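Local coordinates for protein pumilio homolog 23 (Arabidopsis thaliana, PDB 5WZJ) that binds RNA sequence-specifically through pumilio repeats stacked in a right-handed superhelix, recognising 18S rRNA and probably regulating translation and mRNA stability, at residues Ile94-Ser99 / Met143-Gly148; Lys133-Asn138 / Thr206-Gly211; Ser526-Val531 / Leu548-Tyr553; Glu461-Ser466 / Gly497-His502. All coordinates share one frame; numbering follows the deposited sequence.

Contact 1 (Ile94-Ser99 / Met143-Gly148); sequences IAMDRS and MCNCYG. With nucleotides of chain B.
Met96 and Gly148 bring their CA atoms to 4.4 Å, where the chain has just left helix 91-95 and meets the first turn of helix 146-160. The glycine allows this approach: its CA offers a C-H to Ala95 O at 3.4 Å, and Met96 CG lies close to where a side chain would begin. Asn145, its CG anti to the backbone N (chi1 179°), turns its amide toward Met96. OD1 touches Met96 CA at 3.4 Å while capping the helix, accepting from Gly148 N at 2.7 Å on an in-plane lone pair and only weakly from Tyr147 N. This is the seam between the second and third pumilio repeats, and it illustrates how such a seam can double as an RNA-binding surface. Arg98 lays its CA over the centre of the Tyr147 ring, 3.5 Å from the centroid and 4° off the normal, a CH-pi contact, with CB shifted toward CZ. At the ring edge, the hydroxyl donates to OP1 of G11 of chain B in a very short bond. A phenylalanine here would keep the ring beneath Arg98 but would probably leave that phosphate oxygen without its hydroxyl partner. Arg98 reaches the same nucleotide at its sugar, with NH2 2.6 Å from O3' of G11 of chain B. It sits in the turn into helix 100-112, which Asp97 holds by accepting from Ser99 N and Gly100 N at OD2.

Contact 2 (Lys133-Asn138 / Thr206-Gly211); sequences KVIVDN and TYLLSG
Val136 fits against Gly211 at the centre of this contact, with CG2 3.7 Å from the glycine CA. Its other branch, CG1, lies only slightly farther from the same carbon, and CG2 also rests on the backbone carbonyls, 3.9 Å from Leu208 O. The absence of a side chain on Gly211 is what lets the methyl come this close to the backbone. Beside it, Tyr207 stretches across to the other helix. Its CG is anti to the backbone N (chi1 164°), and its OH lies 3.4 Å from Lys133 CA, with the aliphatic CG of the lysine also in touch. The same ring has Val136 CG2 above one face, displaced toward the rim. On the inner side, Ile135 and Leu208 meet through single methyls, CG2 to CD1 at 4.1 Å, their side chains crossing obliquely. A water completes the first shell by donating to both helices, to Val136 O at 2.8 Å and to Gly211 O at 2.7 Å, thereby linking a carbonyl near the end of helix 121-137 to one near the end of helix 202-213. What sets these groups opposite one another is the nearly parallel course of the helices: the axes of the two short helical segments approach to 9.1 Å at an angle of 20°, a worked case of the near-parallel helix stacking by which the pumilio superhelix is built. Beneath the pair runs helix 146-160: Leu152 and Leu155 receive Ile135, Leu155 and Leu156 receive Leu208, and Phe91 of helix 91-95 adds to the cover over Ile135.

Contact 3 (Ser526-Val531 / Leu548-Tyr553); sequences SELLDV and LDIDGY
Leu528 and Leu548 meet at about a right angle, CD1 to CD2 at 3.7 Å, in the all-helical stack that closes the C-terminal end of the pumilio superhelix. They form the tightly packed part of the contact together with Ile550, whose CD1 touches Leu528 CB. Ile550 CG2 packs 4.0 Å from Leu529 CD1, the two side chains sliding past each other in opposite directions, and Leu544 and Leu545 of helix 541-547 extend this apolar cluster. Toward the more accessible side the contact is looser and is made largely by one ring. Tyr553, with CG anti to the backbone N (chi1 173°), brings CD2 to 3.8 Å from Leu529 CD2 and OH to 3.9 Å from Ser526 CB. The hydroxyl also has a weak hydrogen bond with Glu522, and the ring packs edge-to-face with Trp560. An alanine here would probably open a gap beside Leu529 and Ser526 and deprive Trp560 of its aromatic mate. The backbone that presents Ile550 and Tyr553 makes a sharp joint at Asp549: a Schellman motif with positive phi (52°) ends one helix and the same residue N-caps the next, its OD1 accepting from Gly552 N at 3.0 Å, met from above the carboxylate plane.

Contact 4 (Glu461-Ser466 / Gly497-His502); sequences ETAKDS and GELSLH. With nucleotides of chain B.
Lys464 reaches across to Glu498 with a side chain extended beyond CG, and each of its carbons finds a neighbour on the way. CB lies 4.0 Å from NE2 of His502, a ring that is itself poorly ordered. CG, placed beside the backbone N and anti to the carbonyl carbon (chi1 -62°), rests 3.9 Å from Leu499 CD2, and here the two side chains cross at about a right angle. CD comes next, 3.5 Å from Glu498 OE2, followed by CE, which approaches both carboxylate oxygens. The tip, NZ, closes a salt bridge with Glu498 OE1 at 2.7 Å, reaching that oxygen from above the carboxylate plane. Behind the lysine the contact turns apolar: Leu499 CD2 packs 3.6 Å from Ala463 CB and also touches the Ala463 carbonyl. His502 is held back to its own helix, its ND1 donating to Glu498 O at 3.3 Å with the acceptor in the ring plane, a bond that may favour this ring orientation despite the poor order. At the end remote from the salt bridge, Ser466 OG donates to O4' of A3 of chain B at 3.1 Å, and Asp465 caps the following helix through Ser467 N and Gly468 N. The contact joins the seventh and eighth pumilio repeats, and the capped turn after helix 456-463 brings Ser466 to the RNA.

All four contacts are partly buried and join helical elements of one superhelix, yet their chemistry varies with position. Contacts 1 and 2 lie on one side of the chain's centre and draw on helices 140-144 and 121-137, which are neighbours in the chain; contact 1 faces the RNA, whereas contact 2, about 13 Å from it at the nearest atoms, relies on apolar groups, a tyrosine ring and a bridging water. Contacts 3 and 4 lie on the other side and touch directly, Leu528 CD2 meeting Ser500 CB at 3.6 Å. Of that pair, contact 3 is apolar between its segments, while contact 4 adds a salt bridge and, like contact 1, includes a residue that hydrogen-bonds a nucleotide.

Contact 1 (Ile94-Ser99 / Met143-Gly148)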
# COMPACT_ATOMS: atom_id res chain seq x y z
N ILE A 94 -17.84 -25.53 0.07
CA ILE A 94 -16.88 -25.38 1.17
C ILE A 94 -16.37 -23.95 1.22
O ILE A 94 -16.38 -23.30 2.28
CB ILE A 94 -15.72 -26.39 1.02
CG1 ILE A 94 -16.20 -27.82 1.32
CG2 ILE A 94 -14.56 -25.99 1.97
CD1 ILE A 94 -15.14 -28.89 1.06
N ALA A 95 -15.95 -23.42 0.07
CA ALA A 95 -15.34 -22.10 0.01
C ALA A 95 -16.29 -20.98 0.40
O ALA A 95 -15.83 -19.92 0.84
CB ALA A 95 -14.79 -21.87 -1.41
N MET A 96 -17.60 -21.17 0.26
CA MET A 96 -18.56 -20.13 0.61
C MET A 96 -19.09 -20.27 2.03
O MET A 96 -19.99 -19.52 2.42
CB MET A 96 -19.71 -20.12 -0.40
CG MET A 96 -19.25 -19.65 -1.79
SD MET A 96 -20.41 -20.07 -3.12
CE MET A 96 -21.79 -19.06 -2.70
N ASP A 97 -18.53 -21.18 2.81
CA ASP A 97 -18.95 -21.41 4.19
C ASP A 97 -18.07 -20.61 5.15
O ASP A 97 -16.87 -20.42 4.92
CB ASP A 97 -18.87 -22.90 4.51
CG ASP A 97 -19.32 -23.21 5.92
OD1 ASP A 97 -20.53 -23.34 6.11
OD2 ASP A 97 -18.46 -23.34 6.82
N ARG A 98 -18.68 -20.12 6.24
CA ARG A 98 -17.93 -19.29 7.19
C ARG A 98 -16.75 -20.03 7.81
O ARG A 98 -15.73 -19.40 8.11
CB ARG A 98 -18.87 -18.77 8.29
CG ARG A 98 -19.50 -19.87 9.10
CD ARG A 98 -20.75 -19.42 9.87
NE ARG A 98 -21.36 -20.57 10.54
CZ ARG A 98 -21.14 -20.89 11.81
NH1 ARG A 98 -21.71 -21.97 12.34
NH2 ARG A 98 -20.36 -20.13 12.57
N SER A 99 -16.87 -21.35 8.05
CA SER A 99 -15.72 -22.14 8.48
C SER A 99 -15.01 -22.80 7.31
O SER A 99 -13.77 -22.82 7.26
CB SER A 99 -16.15 -23.23 9.47
OG SER A 99 -16.64 -22.67 10.67
N MET A 143 -18.06 -15.33 -6.23
CA MET A 143 -17.37 -14.04 -6.32
C MET A 143 -17.97 -13.03 -5.38
O MET A 143 -17.25 -12.23 -4.77
CB MET A 143 -17.44 -13.51 -7.76
CG MET A 143 -16.70 -14.35 -8.77
SD MET A 143 -16.97 -13.82 -10.49
CE MET A 143 -16.13 -12.24 -10.52
N CYS A 144 -19.29 -13.03 -5.24
CA CYS A 144 -20.00 -12.06 -4.41
C CYS A 144 -20.11 -12.49 -2.95
O CYS A 144 -20.63 -11.72 -2.14
CB CYS A 144 -21.40 -11.80 -4.98
SG CYS A 144 -21.31 -11.05 -6.61
N ASN A 145 -19.63 -13.68 -2.61
CA ASN A 145 -19.79 -14.22 -1.27
C ASN A 145 -18.66 -13.72 -0.38
O ASN A 145 -17.50 -13.75 -0.79
CB ASN A 145 -19.80 -15.75 -1.33
CG ASN A 145 -19.94 -16.39 0.03
OD1 ASN A 145 -18.95 -16.72 0.68
ND2 ASN A 145 -21.18 -16.56 0.46
N CYS A 146 -18.98 -13.27 0.84
CA CYS A 146 -17.94 -12.70 1.69
C CYS A 146 -16.80 -13.70 1.91
O CYS A 146 -15.63 -13.32 1.83
CB CYS A 146 -18.52 -12.21 3.02
SG CYS A 146 -19.48 -13.36 4.01
N TYR A 147 -17.11 -14.97 2.14
CA TYR A 147 -16.04 -15.95 2.36
C TYR A 147 -15.44 -16.42 1.04
O TYR A 147 -14.21 -16.51 0.90
CB TYR A 147 -16.56 -17.13 3.18
CG TYR A 147 -17.43 -16.69 4.35
CD1 TYR A 147 -16.87 -16.08 5.46
CD2 TYR A 147 -18.82 -16.85 4.32
CE1 TYR A 147 -17.66 -15.65 6.53
CE2 TYR A 147 -19.61 -16.44 5.38
CZ TYR A 147 -19.02 -15.83 6.48
OH TYR A 147 -19.79 -15.41 7.55
N GLY A 148 -16.29 -16.70 0.04
CA GLY A 148 -15.79 -17.20 -1.23
C GLY A 148 -14.87 -16.24 -1.93
O GLY A 148 -13.95 -16.65 -2.64
P G B 11 -17.88 -14.27 10.41
OP1 G B 11 -18.99 -14.06 9.45
OP2 G B 11 -17.77 -13.43 11.63
O5' G B 11 -17.98 -15.80 10.80
C5' G B 11 -17.35 -16.34 11.96
C4' G B 11 -17.27 -17.84 11.83
O4' G B 11 -16.06 -18.18 11.09
C3' G B 11 -17.19 -18.62 13.14
O3' G B 11 -17.81 -19.90 12.97
C2' G B 11 -15.70 -18.83 13.31
O2' G B 11 -15.36 -19.92 14.14
C1' G B 11 -15.27 -19.06 11.85
N9 G B 11 -13.85 -18.78 11.63
C8 G B 11 -13.20 -17.56 11.76
N7 G B 11 -11.91 -17.66 11.56
C5 G B 11 -11.69 -19.00 11.28
C6 G B 11 -10.50 -19.71 10.99
O6 G B 11 -9.35 -19.26 10.91
N1 G B 11 -10.73 -21.07 10.79
C2 G B 11 -11.97 -21.68 10.85
N2 G B 11 -12.01 -23.01 10.62
N3 G B 11 -13.09 -21.03 11.12
C4 G B 11 -12.88 -19.71 11.33
P G B 10 -15.00 -8.62 8.47
OP1 G B 10 -16.01 -8.06 9.39
OP2 G B 10 -13.55 -8.44 8.70
O5' G B 10 -15.21 -10.20 8.38
C5' G B 10 -16.45 -10.77 7.99
C4' G B 10 -16.38 -12.28 8.02
O4' G B 10 -15.41 -12.71 7.02
C3' G B 10 -15.90 -12.88 9.35
O3' G B 10 -16.51 -14.15 9.58
C2' G B 10 -14.42 -13.09 9.11
O2' G B 10 -13.82 -14.09 9.91
C1' G B 10 -14.41 -13.49 7.63
N9 G B 10 -13.11 -13.25 7.01
C8 G B 10 -12.32 -12.13 7.21
N7 G B 10 -11.17 -12.23 6.61
C5 G B 10 -11.19 -13.48 6.00
C6 G B 10 -10.22 -14.13 5.20
O6 G B 10 -9.11 -13.71 4.87
N1 G B 10 -10.64 -15.39 4.78
C2 G B 10 -11.86 -15.95 5.08
N2 G B 10 -12.09 -17.18 4.57
N3 G B 10 -12.77 -15.36 5.82
C4 G B 10 -12.38 -14.14 6.25

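Contact 2 (Lys133-Asn138 / Thr206-Gly211)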
# COMPACT_ATOMS: atom_id res chain seq x y z
N LYS A 133 -12.10 -25.65 -12.51
CA LYS A 133 -13.15 -26.14 -13.39
C LYS A 133 -14.51 -26.08 -12.71
O LYS A 133 -15.50 -25.66 -13.32
CB LYS A 133 -12.80 -27.56 -13.83
CG LYS A 133 -13.69 -28.14 -14.90
CD LYS A 133 -12.94 -29.29 -15.57
CE LYS A 133 -13.86 -30.44 -15.95
NZ LYS A 133 -14.87 -30.01 -16.95
N VAL A 134 -14.59 -26.49 -11.44
CA VAL A 134 -15.87 -26.41 -10.74
C VAL A 134 -16.26 -24.96 -10.51
O VAL A 134 -17.44 -24.60 -10.56
CB VAL A 134 -15.85 -27.21 -9.42
CG1 VAL A 134 -14.93 -26.58 -8.39
CG2 VAL A 134 -17.26 -27.34 -8.84
N ILE A 135 -15.27 -24.08 -10.28
CA ILE A 135 -15.59 -22.68 -10.05
C ILE A 135 -16.12 -22.04 -11.32
O ILE A 135 -17.18 -21.40 -11.33
CB ILE A 135 -14.37 -21.92 -9.49
CG1 ILE A 135 -14.09 -22.39 -8.06
CG2 ILE A 135 -14.61 -20.40 -9.56
CD1 ILE A 135 -12.78 -21.88 -7.48
N VAL A 136 -15.41 -22.24 -12.43
CA VAL A 136 -15.76 -21.62 -13.71
C VAL A 136 -17.15 -22.07 -14.17
O VAL A 136 -17.86 -21.32 -14.85
CB VAL A 136 -14.66 -21.94 -14.73
CG1 VAL A 136 -15.16 -21.88 -16.17
CG2 VAL A 136 -13.49 -20.99 -14.52
N ASP A 137 -17.55 -23.28 -13.80
CA ASP A 137 -18.87 -23.77 -14.17
C ASP A 137 -20.00 -22.91 -13.59
O ASP A 137 -21.09 -22.86 -14.17
CB ASP A 137 -19.02 -25.22 -13.71
CG ASP A 137 -20.41 -25.77 -13.99
OD1 ASP A 137 -20.71 -25.99 -15.19
OD2 ASP A 137 -21.20 -25.97 -13.03
N ASN A 138 -19.77 -22.23 -12.45
CA ASN A 138 -20.81 -21.43 -11.79
C ASN A 138 -20.17 -20.45 -10.80
O ASN A 138 -20.20 -20.71 -9.59
CB ASN A 138 -21.80 -22.33 -11.04
CG ASN A 138 -22.97 -21.53 -10.45
OD1 ASN A 138 -23.60 -20.73 -11.15
ND2 ASN A 138 -23.24 -21.73 -9.16
N THR A 206 -5.29 -17.54 -16.61
CA THR A 206 -6.10 -17.03 -17.71
C THR A 206 -7.44 -17.75 -17.78
O THR A 206 -8.49 -17.12 -17.92
CB THR A 206 -5.32 -17.18 -19.03
OG1 THR A 206 -4.13 -16.38 -18.96
CG2 THR A 206 -6.17 -16.74 -20.23
N TYR A 207 -7.41 -19.08 -17.66
CA TYR A 207 -8.63 -19.87 -17.73
C TYR A 207 -9.59 -19.52 -16.60
O TYR A 207 -10.79 -19.33 -16.82
CB TYR A 207 -8.27 -21.36 -17.69
CG TYR A 207 -9.41 -22.31 -17.38
CD1 TYR A 207 -10.40 -22.57 -18.31
CD2 TYR A 207 -9.46 -22.99 -16.15
CE1 TYR A 207 -11.45 -23.46 -18.03
CE2 TYR A 207 -10.50 -23.89 -15.86
CZ TYR A 207 -11.49 -24.11 -16.81
OH TYR A 207 -12.51 -25.00 -16.56
N LEU A 208 -9.07 -19.44 -15.37
CA LEU A 208 -9.92 -19.10 -14.23
C LEU A 208 -10.53 -17.71 -14.40
O LEU A 208 -11.75 -17.54 -14.29
CB LEU A 208 -9.11 -19.18 -12.92
CG LEU A 208 -9.81 -18.60 -11.69
CD1 LEU A 208 -11.13 -19.35 -11.39
CD2 LEU A 208 -8.85 -18.67 -10.48
N LEU A 209 -9.69 -16.72 -14.70
CA LEU A 209 -10.17 -15.35 -14.82
C LEU A 209 -11.17 -15.20 -15.97
O LEU A 209 -12.18 -14.52 -15.82
CB LEU A 209 -8.99 -14.38 -15.00
CG LEU A 209 -9.34 -12.89 -15.15
CD1 LEU A 209 -10.21 -12.43 -13.99
CD2 LEU A 209 -8.08 -11.99 -15.27
N SER A 210 -10.93 -15.86 -17.11
CA SER A 210 -11.91 -15.78 -18.19
C SER A 210 -13.26 -16.35 -17.76
O SER A 210 -14.31 -15.82 -18.13
CB SER A 210 -11.40 -16.50 -19.44
OG SER A 210 -10.33 -15.75 -20.02
N GLY A 211 -13.25 -17.42 -16.96
CA GLY A 211 -14.50 -17.91 -16.40
C GLY A 211 -15.18 -16.91 -15.49
O GLY A 211 -16.41 -16.77 -15.49
O HOH W 1 -18.06 -18.84 -16.13

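Contact 3 (Ser526-Val531 / Leu548-Tyr553)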
# COMPACT_ATOMS: atom_id res chain seq x y z
N SER A 526 28.85 15.45 21.02
CA SER A 526 28.88 15.82 22.43
C SER A 526 27.50 15.65 23.07
O SER A 526 27.39 15.22 24.23
CB SER A 526 29.37 17.26 22.54
OG SER A 526 29.45 17.68 23.88
N GLU A 527 26.43 15.99 22.34
CA GLU A 527 25.09 15.85 22.90
C GLU A 527 24.69 14.39 23.06
O GLU A 527 24.07 14.02 24.07
CB GLU A 527 24.08 16.61 22.04
CG GLU A 527 24.25 18.12 22.13
CD GLU A 527 23.16 18.89 21.40
OE1 GLU A 527 23.47 19.94 20.78
OE2 GLU A 527 21.99 18.46 21.45
N LEU A 528 25.03 13.54 22.09
CA LEU A 528 24.71 12.12 22.23
C LEU A 528 25.51 11.49 23.37
O LEU A 528 25.03 10.56 24.03
CB LEU A 528 24.98 11.36 20.93
CG LEU A 528 24.23 11.81 19.67
CD1 LEU A 528 24.20 10.70 18.65
CD2 LEU A 528 22.84 12.30 20.01
N LEU A 529 26.73 11.98 23.60
CA LEU A 529 27.53 11.49 24.71
C LEU A 529 26.80 11.66 26.04
O LEU A 529 26.82 10.76 26.88
CB LEU A 529 28.88 12.22 24.70
CG LEU A 529 30.04 11.67 25.52
CD1 LEU A 529 30.12 10.15 25.38
CD2 LEU A 529 31.32 12.33 25.05
N ASP A 530 26.12 12.80 26.23
CA ASP A 530 25.42 13.05 27.49
C ASP A 530 24.28 12.08 27.74
O ASP A 530 23.88 11.89 28.89
CB ASP A 530 24.88 14.48 27.51
CG ASP A 530 25.97 15.52 27.64
OD1 ASP A 530 27.01 15.23 28.27
OD2 ASP A 530 25.79 16.63 27.10
N VAL A 531 23.72 11.46 26.70
CA VAL A 531 22.60 10.54 26.86
C VAL A 531 22.99 9.13 26.45
O VAL A 531 22.12 8.31 26.15
CB VAL A 531 21.36 11.03 26.09
CG1 VAL A 531 20.98 12.45 26.52
CG2 VAL A 531 21.59 10.98 24.58
N LEU A 548 28.23 7.12 14.35
CA LEU A 548 28.88 8.37 14.72
C LEU A 548 30.14 8.14 15.56
O LEU A 548 30.80 9.12 15.91
CB LEU A 548 27.91 9.28 15.47
CG LEU A 548 26.96 10.14 14.61
CD1 LEU A 548 26.18 9.31 13.61
CD2 LEU A 548 26.00 10.96 15.48
N ASP A 549 30.47 6.89 15.89
CA ASP A 549 31.65 6.55 16.69
C ASP A 549 31.69 7.35 17.98
O ASP A 549 32.68 8.02 18.30
CB ASP A 549 32.93 6.74 15.87
CG ASP A 549 34.16 6.20 16.59
OD1 ASP A 549 34.01 5.42 17.56
OD2 ASP A 549 35.28 6.56 16.18
N ILE A 550 30.60 7.29 18.74
CA ILE A 550 30.49 8.12 19.93
C ILE A 550 31.52 7.69 20.97
O ILE A 550 32.11 8.53 21.66
CB ILE A 550 29.05 8.08 20.48
CG1 ILE A 550 28.09 8.70 19.46
CG2 ILE A 550 28.94 8.83 21.80
CD1 ILE A 550 28.44 10.17 19.10
N ASP A 551 31.79 6.38 21.06
CA ASP A 551 32.82 5.90 21.98
C ASP A 551 34.20 6.46 21.63
O ASP A 551 34.96 6.86 22.52
CB ASP A 551 32.86 4.37 21.98
CG ASP A 551 31.65 3.74 22.65
OD1 ASP A 551 31.01 4.41 23.48
OD2 ASP A 551 31.36 2.57 22.36
N GLY A 552 34.53 6.50 20.33
CA GLY A 552 35.82 7.04 19.92
C GLY A 552 35.94 8.54 20.17
O GLY A 552 37.02 9.03 20.50
N TYR A 553 34.83 9.27 20.03
CA TYR A 553 34.83 10.69 20.37
C TYR A 553 35.11 10.90 21.86
O TYR A 553 35.86 11.80 22.24
CB TYR A 553 33.50 11.34 19.99
CG TYR A 553 33.39 12.76 20.47
CD1 TYR A 553 34.20 13.76 19.92
CD2 TYR A 553 32.52 13.11 21.49
CE1 TYR A 553 34.12 15.06 20.37
CE2 TYR A 553 32.44 14.41 21.95
CZ TYR A 553 33.24 15.39 21.39
OH TYR A 553 33.17 16.69 21.85

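Contact 4 (Glu461-Ser466 / Gly497-His502)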
# COMPACT_ATOMS: atom_id res chain seq x y z
N GLU A 461 10.25 20.78 17.57
CA GLU A 461 8.98 20.06 17.62
C GLU A 461 8.72 19.28 16.33
O GLU A 461 8.20 18.15 16.37
CB GLU A 461 7.83 21.03 17.88
CG GLU A 461 7.81 21.59 19.28
CD GLU A 461 7.46 20.55 20.31
OE1 GLU A 461 6.25 20.34 20.54
OE2 GLU A 461 8.39 19.94 20.88
N THR A 462 9.06 19.86 15.18
CA THR A 462 8.89 19.17 13.91
C THR A 462 9.77 17.93 13.85
O THR A 462 9.33 16.85 13.44
CB THR A 462 9.22 20.11 12.74
OG1 THR A 462 8.42 21.30 12.85
CG2 THR A 462 8.96 19.41 11.38
N ALA A 463 11.03 18.06 14.28
CA ALA A 463 11.96 16.94 14.24
C ALA A 463 11.51 15.80 15.15
O ALA A 463 11.77 14.63 14.85
CB ALA A 463 13.36 17.40 14.65
N LYS A 464 10.83 16.12 16.25
CA LYS A 464 10.35 15.10 17.18
C LYS A 464 9.07 14.43 16.71
O LYS A 464 8.58 13.54 17.41
CB LYS A 464 10.11 15.72 18.56
CG LYS A 464 11.37 16.30 19.20
CD LYS A 464 11.07 16.93 20.55
CE LYS A 464 12.26 17.76 21.02
NZ LYS A 464 12.02 18.43 22.33
N ASP A 465 8.52 14.84 15.58
CA ASP A 465 7.29 14.26 15.06
C ASP A 465 7.65 13.24 13.99
O ASP A 465 8.50 13.51 13.13
CB ASP A 465 6.38 15.35 14.47
CG ASP A 465 5.06 14.81 13.96
OD1 ASP A 465 5.02 14.24 12.84
OD2 ASP A 465 4.05 14.96 14.67
N SER A 466 7.02 12.07 14.05
CA SER A 466 7.38 10.99 13.14
C SER A 466 7.03 11.29 11.68
O SER A 466 7.62 10.68 10.78
CB SER A 466 6.73 9.67 13.58
OG SER A 466 5.31 9.79 13.58
N GLY A 497 20.31 15.19 21.71
CA GLY A 497 20.23 14.09 22.65
C GLY A 497 18.82 13.52 22.74
O GLY A 497 18.61 12.31 22.60
N GLU A 498 17.83 14.40 22.94
CA GLU A 498 16.44 13.96 23.01
C GLU A 498 15.99 13.34 21.69
O GLU A 498 15.30 12.31 21.69
CB GLU A 498 15.55 15.13 23.40
CG GLU A 498 14.11 14.73 23.67
CD GLU A 498 13.18 15.92 23.81
OE1 GLU A 498 13.68 17.05 24.01
OE2 GLU A 498 11.95 15.71 23.71
N LEU A 499 16.40 13.93 20.57
CA LEU A 499 16.02 13.38 19.27
C LEU A 499 16.57 11.97 19.07
O LEU A 499 15.89 11.12 18.47
CB LEU A 499 16.53 14.29 18.15
CG LEU A 499 15.66 15.47 17.75
CD1 LEU A 499 16.43 16.31 16.73
CD2 LEU A 499 14.36 14.95 17.16
N SER A 500 17.80 11.72 19.52
CA SER A 500 18.39 10.40 19.29
C SER A 500 17.60 9.31 20.00
O SER A 500 17.59 8.16 19.54
CB SER A 500 19.85 10.38 19.77
OG SER A 500 19.93 10.39 21.18
N LEU A 501 16.92 9.65 21.09
CA LEU A 501 16.12 8.69 21.83
C LEU A 501 14.81 8.35 21.12
O LEU A 501 14.27 7.26 21.32
CB LEU A 501 15.85 9.21 23.24
CG LEU A 501 17.11 9.65 23.99
CD1 LEU A 501 16.79 10.20 25.37
CD2 LEU A 501 18.09 8.49 24.09
N HIS A 502 14.30 9.27 20.29
CA HIS A 502 13.16 8.97 19.42
C HIS A 502 13.55 7.94 18.36
O HIS A 502 14.66 7.98 17.81
CB HIS A 502 12.65 10.23 18.72
CG HIS A 502 11.76 11.09 19.56
ND1 HIS A 502 12.23 11.87 20.59
CD2 HIS A 502 10.42 11.32 19.49
CE1 HIS A 502 11.22 12.53 21.14
NE2 HIS A 502 10.11 12.21 20.49
P A B 3 6.38 3.25 11.07
OP1 A B 3 5.58 2.24 11.82
OP2 A B 3 6.84 2.97 9.69
O5' A B 3 5.54 4.61 11.07
C5' A B 3 5.06 5.18 12.28
C4' A B 3 4.38 6.50 12.04
O4' A B 3 5.35 7.47 11.56
C3' A B 3 3.29 6.50 10.97
O3' A B 3 2.04 6.06 11.47
C2' A B 3 3.27 7.95 10.49
O2' A B 3 2.53 8.79 11.37
C1' A B 3 4.75 8.33 10.61
N9 A B 3 5.48 8.21 9.34
C8 A B 3 6.45 7.29 9.01
N7 A B 3 6.94 7.47 7.80
C5 A B 3 6.25 8.59 7.32
C6 A B 3 6.30 9.31 6.11
N6 A B 3 7.11 8.98 5.09
N1 A B 3 5.48 10.38 5.96
C2 A B 3 4.66 10.71 6.96
N3 A B 3 4.53 10.12 8.15
C4 A B 3 5.35 9.06 8.26